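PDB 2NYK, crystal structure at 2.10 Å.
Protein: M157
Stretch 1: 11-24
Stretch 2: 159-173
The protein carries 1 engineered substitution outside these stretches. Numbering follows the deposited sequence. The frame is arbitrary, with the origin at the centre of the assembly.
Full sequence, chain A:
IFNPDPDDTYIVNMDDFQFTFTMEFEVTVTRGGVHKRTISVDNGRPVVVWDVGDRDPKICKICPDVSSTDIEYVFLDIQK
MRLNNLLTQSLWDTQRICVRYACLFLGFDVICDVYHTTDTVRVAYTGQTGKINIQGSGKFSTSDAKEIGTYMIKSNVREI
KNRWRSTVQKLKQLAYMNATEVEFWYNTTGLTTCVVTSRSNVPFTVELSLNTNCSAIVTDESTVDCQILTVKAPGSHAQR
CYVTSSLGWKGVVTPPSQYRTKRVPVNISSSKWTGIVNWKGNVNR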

# COMPACT_ATOMS: atom_id res chain seq x y z
N ILE A 11 -18.26 5.32 -21.66
CA ILE A 11 -17.43 6.26 -20.91
C ILE A 11 -16.51 5.55 -19.91
O ILE A 11 -15.36 5.95 -19.75
N VAL A 12 -17.02 4.51 -19.25
CA VAL A 12 -16.22 3.71 -18.32
C VAL A 12 -14.97 3.18 -19.03
O VAL A 12 -13.87 3.21 -18.47
N ASN A 13 -15.15 2.72 -20.27
CA ASN A 13 -14.06 2.17 -21.08
C ASN A 13 -12.94 3.17 -21.32
O ASN A 13 -11.76 2.87 -21.15
N MET A 14 -13.33 4.37 -21.72
CA MET A 14 -12.38 5.43 -21.97
C MET A 14 -11.64 5.83 -20.72
O MET A 14 -10.45 6.10 -20.77
N ASP A 15 -12.36 5.92 -19.60
CA ASP A 15 -11.76 6.24 -18.31
C ASP A 15 -10.84 5.14 -17.78
O ASP A 15 -9.82 5.42 -17.14
N ASP A 16 -11.18 3.88 -18.06
CA ASP A 16 -10.32 2.75 -17.67
C ASP A 16 -8.99 2.88 -18.39
O ASP A 16 -7.92 2.68 -17.81
N PHE A 17 -9.06 3.24 -19.67
CA PHE A 17 -7.85 3.39 -20.46
C PHE A 17 -7.03 4.56 -19.96
O PHE A 17 -5.82 4.43 -19.76
N GLN A 18 -7.67 5.71 -19.76
CA GLN A 18 -6.92 6.94 -19.50
C GLN A 18 -6.26 7.02 -18.11
O GLN A 18 -5.22 7.65 -17.97
N PHE A 19 -6.88 6.39 -17.12
CA PHE A 19 -6.39 6.47 -15.75
C PHE A 19 -5.14 5.63 -15.49
O PHE A 19 -5.17 4.40 -15.62
N THR A 20 -4.05 6.30 -15.14
CA THR A 20 -2.76 5.67 -14.86
C THR A 20 -2.57 5.41 -13.36
O THR A 20 -2.94 6.24 -12.51
N PHE A 21 -2.03 4.23 -13.05
CA PHE A 21 -1.75 3.84 -11.66
C PHE A 21 -0.88 2.60 -11.61
O PHE A 21 -0.65 1.96 -12.62
N THR A 22 -0.37 2.28 -10.43
CA THR A 22 0.50 1.13 -10.24
C THR A 22 -0.17 0.18 -9.25
O THR A 22 -1.00 0.59 -8.41
N MET A 23 0.17 -1.10 -9.38
CA MET A 23 -0.26 -2.14 -8.48
C MET A 23 0.96 -2.97 -8.14
O MET A 23 1.80 -3.26 -9.03
N GLU A 24 1.08 -3.33 -6.86
CA GLU A 24 2.23 -4.10 -6.40
C GLU A 24 1.70 -5.37 -5.82
O GLU A 24 0.89 -5.34 -4.88
N GLU A 159 -9.20 -5.79 -17.58
CA GLU A 159 -10.01 -6.26 -16.48
C GLU A 159 -9.55 -5.66 -15.14
O GLU A 159 -10.37 -5.21 -14.35
N ILE A 160 -8.24 -5.68 -14.90
CA ILE A 160 -7.67 -5.14 -13.64
C ILE A 160 -7.97 -3.65 -13.47
O ILE A 160 -8.47 -3.23 -12.42
N LYS A 161 -7.69 -2.86 -14.49
CA LYS A 161 -7.98 -1.42 -14.48
C LYS A 161 -9.47 -1.16 -14.27
O LYS A 161 -9.84 -0.32 -13.46
N ASN A 162 -10.31 -1.92 -14.97
CA ASN A 162 -11.77 -1.78 -14.81
C ASN A 162 -12.21 -2.06 -13.37
O ASN A 162 -13.02 -1.33 -12.80
N ARG A 163 -11.64 -3.11 -12.79
CA ARG A 163 -11.93 -3.52 -11.42
C ARG A 163 -11.44 -2.53 -10.36
O ARG A 163 -12.12 -2.33 -9.33
N TRP A 164 -10.28 -1.92 -10.60
CA TRP A 164 -9.60 -1.11 -9.57
C TRP A 164 -9.64 0.40 -9.72
O TRP A 164 -9.40 1.12 -8.75
N ARG A 165 -9.91 0.90 -10.93
CA ARG A 165 -9.85 2.34 -11.16
C ARG A 165 -10.58 3.17 -10.10
O ARG A 165 -10.00 4.06 -9.53
N SER A 166 -11.86 2.89 -9.88
CA SER A 166 -12.65 3.64 -8.92
C SER A 166 -12.02 3.60 -7.51
O SER A 166 -11.97 4.61 -6.83
N THR A 167 -11.56 2.43 -7.09
CA THR A 167 -10.89 2.27 -5.79
C THR A 167 -9.67 3.16 -5.69
O THR A 167 -9.50 3.88 -4.72
N VAL A 168 -8.84 3.18 -6.73
CA VAL A 168 -7.60 3.94 -6.70
C VAL A 168 -7.84 5.46 -6.72
O VAL A 168 -7.11 6.21 -6.08
N GLN A 169 -8.83 5.91 -7.47
CA GLN A 169 -9.19 7.33 -7.49
C GLN A 169 -9.67 7.77 -6.09
O GLN A 169 -9.28 8.81 -5.60
N LYS A 170 -10.51 6.95 -5.46
CA LYS A 170 -10.99 7.26 -4.10
C LYS A 170 -9.84 7.32 -3.09
O LYS A 170 -9.78 8.24 -2.27
N LEU A 171 -8.93 6.35 -3.17
CA LEU A 171 -7.77 6.32 -2.28
C LEU A 171 -6.90 7.58 -2.39
O LEU A 171 -6.35 8.06 -1.41
N LYS A 172 -6.81 8.15 -3.60
CA LYS A 172 -6.07 9.40 -3.78
C LYS A 172 -6.79 10.52 -3.08
O LYS A 172 -6.19 11.27 -2.32
N GLN A 173 -8.10 10.65 -3.31
CA GLN A 173 -8.87 11.72 -2.68
C GLN A 173 -8.93 11.64 -1.14
O GLN A 173 -9.00 12.65 -0.47

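A polar group can be buried between packed segments at little cost if every donor and acceptor finds a partner, and the contact between residues 11-24 and 159-173 of M157 illustrates the point. Helix 11-18 crosses helix 159-173 almost at right angles (88°), and the buried carboxylate of Asp16 gathers Arg165, Asn162 and a water. Its CA-to-CB bond points sideways, but chi1 in the m well brings the carboxylate nearer to the second helix. Asp16 OD1 accepts from Arg165 NE at 2.7 Å in a salt bridge, with a weak hydrogen bond from Arg165 NH2 to the same Asp16 OD1 at 3.2 Å. Asp16 OD2 takes the amide of Asn162, ND2 to OD2 being 2.8 Å. Water 2 completes the arrangement, donating to Asp16 OD1 and to the backbone Asn162 O, each at 2.7 Å.

Arg165 (chi1 t, chi2 t, chi3 p) makes further bonds nearby. Its NH2 donates to water 1 at 2.9 Å, and that water in turn donates to Asp15 OD2 at 2.6 Å; Asp15 and Arg165 are thus linked through solvent, while Asp15 CB lies over one face of the guanidinium. Within its own helix, Arg165 NH1 donates to Gln169 OE1 at 3.2 Å.

Lys161, pointing toward the first stretch, binds carbonyls at and just past the end of helix 11-18: Asp16 O, which no backbone N-H of the stretch reaches, and Phe19 O in the loop. Its m, t, p, t rotamer carries NZ to Asp16 O at 2.9 Å and Phe19 O at 2.7 Å, both hydrogen bonds. Lys161 NZ also donates to water 3 at 2.9 Å; this water bonds Thr20 OG1 at 2.7 Å and, weakly, Gln18 O at 3.3 Å.

Beyond the helix end, three side chains point toward the second stretch and supply the apolar part. Phe19 (chi1 t) receives Gln169 CG over one ring face, 3.7 Å from the centroid of the Phe19 ring, while Val168 CG1 meets the ring edge, 3.6 Å from Phe19 CE2. Val168, in the t rotamer, packs against both Phe19 and Phe21 (chi1 p), with CG2 over a face of the Phe21 ring. Met23 extends t, t before an off-well chi3 of -28°; its CE packs 3.3 Å from Ile160 CG2, and its SD lies over the five-membered ring of Trp164, 4.4 Å from SD to the ring centroid. Trp164 NE1 is satisfied elsewhere in the structure.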

# COMPACT_ATOMS: atom_id res chain seq x y z
CB ILE A 11 -18.29 7.35 -20.22
CG1 ILE A 11 -19.09 8.15 -21.27
CG2 ILE A 11 -17.43 8.28 -19.36
CD1 ILE A 11 -20.16 9.08 -20.68
CB VAL A 12 -17.04 2.55 -17.68
CG1 VAL A 12 -16.16 1.65 -16.81
CG2 VAL A 12 -18.20 3.11 -16.84
CB ASN A 13 -14.59 1.63 -22.42
CG ASN A 13 -15.29 0.28 -22.29
OD1 ASN A 13 -16.05 -0.12 -23.18
ND2 ASN A 13 -15.04 -0.43 -21.20
CB MET A 14 -13.07 6.64 -22.58
CG MET A 14 -13.57 6.38 -23.98
SD MET A 14 -13.81 7.95 -24.78
CE MET A 14 -13.85 7.40 -26.52
CB ASP A 15 -12.85 6.57 -17.28
CG ASP A 15 -13.62 7.84 -17.62
OD1 ASP A 15 -13.06 8.73 -18.31
OD2 ASP A 15 -14.79 7.94 -17.20
CB ASP A 16 -10.98 1.41 -18.01
CG ASP A 16 -12.11 1.06 -17.06
OD1 ASP A 16 -12.35 1.79 -16.07
OD2 ASP A 16 -12.77 0.03 -17.32
CB PHE A 17 -8.18 3.55 -21.95
CG PHE A 17 -6.96 3.68 -22.82
CD1 PHE A 17 -6.30 2.54 -23.28
CD2 PHE A 17 -6.43 4.93 -23.12
CE1 PHE A 17 -5.18 2.66 -24.07
CE2 PHE A 17 -5.29 5.05 -23.92
CZ PHE A 17 -4.67 3.92 -24.38
CB GLN A 18 -7.79 8.17 -19.74
CG GLN A 18 -6.97 9.42 -20.07
CD GLN A 18 -6.09 9.26 -21.33
OE1 GLN A 18 -6.49 8.64 -22.32
NE2 GLN A 18 -4.88 9.80 -21.27
CB PHE A 19 -7.51 6.09 -14.77
CG PHE A 19 -7.13 6.28 -13.34
CD1 PHE A 19 -6.85 7.55 -12.84
CD2 PHE A 19 -7.03 5.18 -12.49
CE1 PHE A 19 -6.49 7.72 -11.50
CE2 PHE A 19 -6.68 5.34 -11.17
CZ PHE A 19 -6.41 6.61 -10.66
CB THR A 20 -1.59 6.55 -15.42
OG1 THR A 20 -1.70 6.63 -16.84
CG2 THR A 20 -0.21 5.96 -15.06
CB PHE A 21 -3.05 3.65 -10.85
CG PHE A 21 -3.85 2.39 -11.21
CD1 PHE A 21 -3.70 1.23 -10.47
CD2 PHE A 21 -4.80 2.42 -12.24
CE1 PHE A 21 -4.44 0.08 -10.79
CE2 PHE A 21 -5.57 1.31 -12.55
CZ PHE A 21 -5.40 0.11 -11.82
CB THR A 22 1.92 1.53 -9.71
OG1 THR A 22 1.83 1.90 -8.32
CG2 THR A 22 2.49 2.72 -10.50
CB MET A 23 -1.36 -2.99 -9.10
CG MET A 23 -2.03 -3.98 -8.13
SD MET A 23 -3.69 -4.58 -8.69
CE MET A 23 -4.22 -3.20 -9.69
CB GLU A 24 3.02 -3.30 -5.36
CG GLU A 24 3.59 -1.91 -5.87
CD GLU A 24 2.54 -0.80 -6.01
OE1 GLU A 24 1.65 -0.66 -5.14
OE2 GLU A 24 2.59 -0.05 -7.00
CB GLU A 159 -10.01 -7.80 -16.40
CG GLU A 159 -11.11 -8.34 -15.52
CD GLU A 159 -11.04 -9.84 -15.31
OE1 GLU A 159 -10.47 -10.57 -16.18
OE2 GLU A 159 -11.59 -10.29 -14.28
CB ILE A 160 -6.14 -5.41 -13.55
CG1 ILE A 160 -5.86 -6.94 -13.57
CG2 ILE A 160 -5.59 -4.83 -12.26
CD1 ILE A 160 -4.37 -7.31 -13.84
CB LYS A 161 -7.49 -0.76 -15.78
CG LYS A 161 -5.97 -0.80 -15.96
CD LYS A 161 -5.49 0.18 -17.05
CE LYS A 161 -5.32 1.61 -16.50
NZ LYS A 161 -5.04 2.55 -17.63
CB ASN A 162 -12.52 -2.67 -15.81
CG ASN A 162 -14.03 -2.65 -15.60
OD1 ASN A 162 -14.59 -3.54 -14.96
ND2 ASN A 162 -14.69 -1.62 -16.13
CB ARG A 163 -11.32 -4.90 -11.14
CG ARG A 163 -12.10 -6.03 -11.69
CD ARG A 163 -11.28 -7.34 -11.78
NE ARG A 163 -10.76 -7.80 -10.50
CZ ARG A 163 -11.51 -8.01 -9.42
NH1 ARG A 163 -12.83 -7.80 -9.45
NH2 ARG A 163 -10.95 -8.43 -8.29
CB TRP A 164 -8.14 -1.56 -9.43
CG TRP A 164 -8.07 -2.91 -8.76
CD1 TRP A 164 -8.14 -4.15 -9.36
CD2 TRP A 164 -7.91 -3.15 -7.37
NE1 TRP A 164 -8.05 -5.14 -8.42
CE2 TRP A 164 -7.91 -4.55 -7.18
CE3 TRP A 164 -7.77 -2.31 -6.25
CZ2 TRP A 164 -7.76 -5.13 -5.91
CZ3 TRP A 164 -7.65 -2.89 -5.00
CH2 TRP A 164 -7.65 -4.27 -4.84
CB ARG A 165 -10.38 2.70 -12.55
CG ARG A 165 -10.52 4.19 -12.72
CD ARG A 165 -10.73 4.59 -14.17
NE ARG A 165 -11.98 4.11 -14.74
CZ ARG A 165 -13.18 4.65 -14.51
NH1 ARG A 165 -13.31 5.69 -13.71
NH2 ARG A 165 -14.26 4.15 -15.12
CB SER A 166 -14.08 3.08 -8.88
OG SER A 166 -14.83 3.69 -7.85
CB THR A 167 -10.50 0.79 -5.55
OG1 THR A 167 -11.69 0.01 -5.54
CG2 THR A 167 -9.76 0.62 -4.20
CB VAL A 168 -6.70 3.54 -7.89
CG1 VAL A 168 -5.46 4.43 -7.92
CG2 VAL A 168 -6.31 2.08 -7.77
CB GLN A 169 -10.24 7.61 -8.59
CG GLN A 169 -9.75 7.19 -10.00
CD GLN A 169 -10.71 7.55 -11.15
OE1 GLN A 169 -11.83 7.06 -11.22
NE2 GLN A 169 -10.23 8.39 -12.07
CB LYS A 170 -12.00 6.23 -3.63
CG LYS A 170 -13.31 6.26 -4.36
CD LYS A 170 -14.32 5.38 -3.64
CE LYS A 170 -15.73 5.55 -4.21
NZ LYS A 170 -15.90 4.91 -5.55
CB LEU A 171 -6.95 5.05 -2.54
CG LEU A 171 -7.56 3.75 -1.98
CD1 LEU A 171 -6.75 2.54 -2.41
CD2 LEU A 171 -7.69 3.79 -0.46
CB LYS A 172 -5.89 9.77 -5.26
CG LYS A 172 -5.40 8.69 -6.22
CD LYS A 172 -4.92 9.30 -7.57
CE LYS A 172 -6.01 10.17 -8.23
NZ LYS A 172 -5.61 10.91 -9.48
CB GLN A 173 -10.26 11.78 -3.28
CG GLN A 173 -10.21 12.06 -4.78
CD GLN A 173 -11.55 12.39 -5.35
OE1 GLN A 173 -12.53 11.69 -5.11
NE2 GLN A 173 -11.61 13.46 -6.15
O HOH W 1 -15.99 6.44 -15.44
O HOH W 2 -13.88 0.99 -13.98
O HOH W 3 -3.36 4.92 -18.14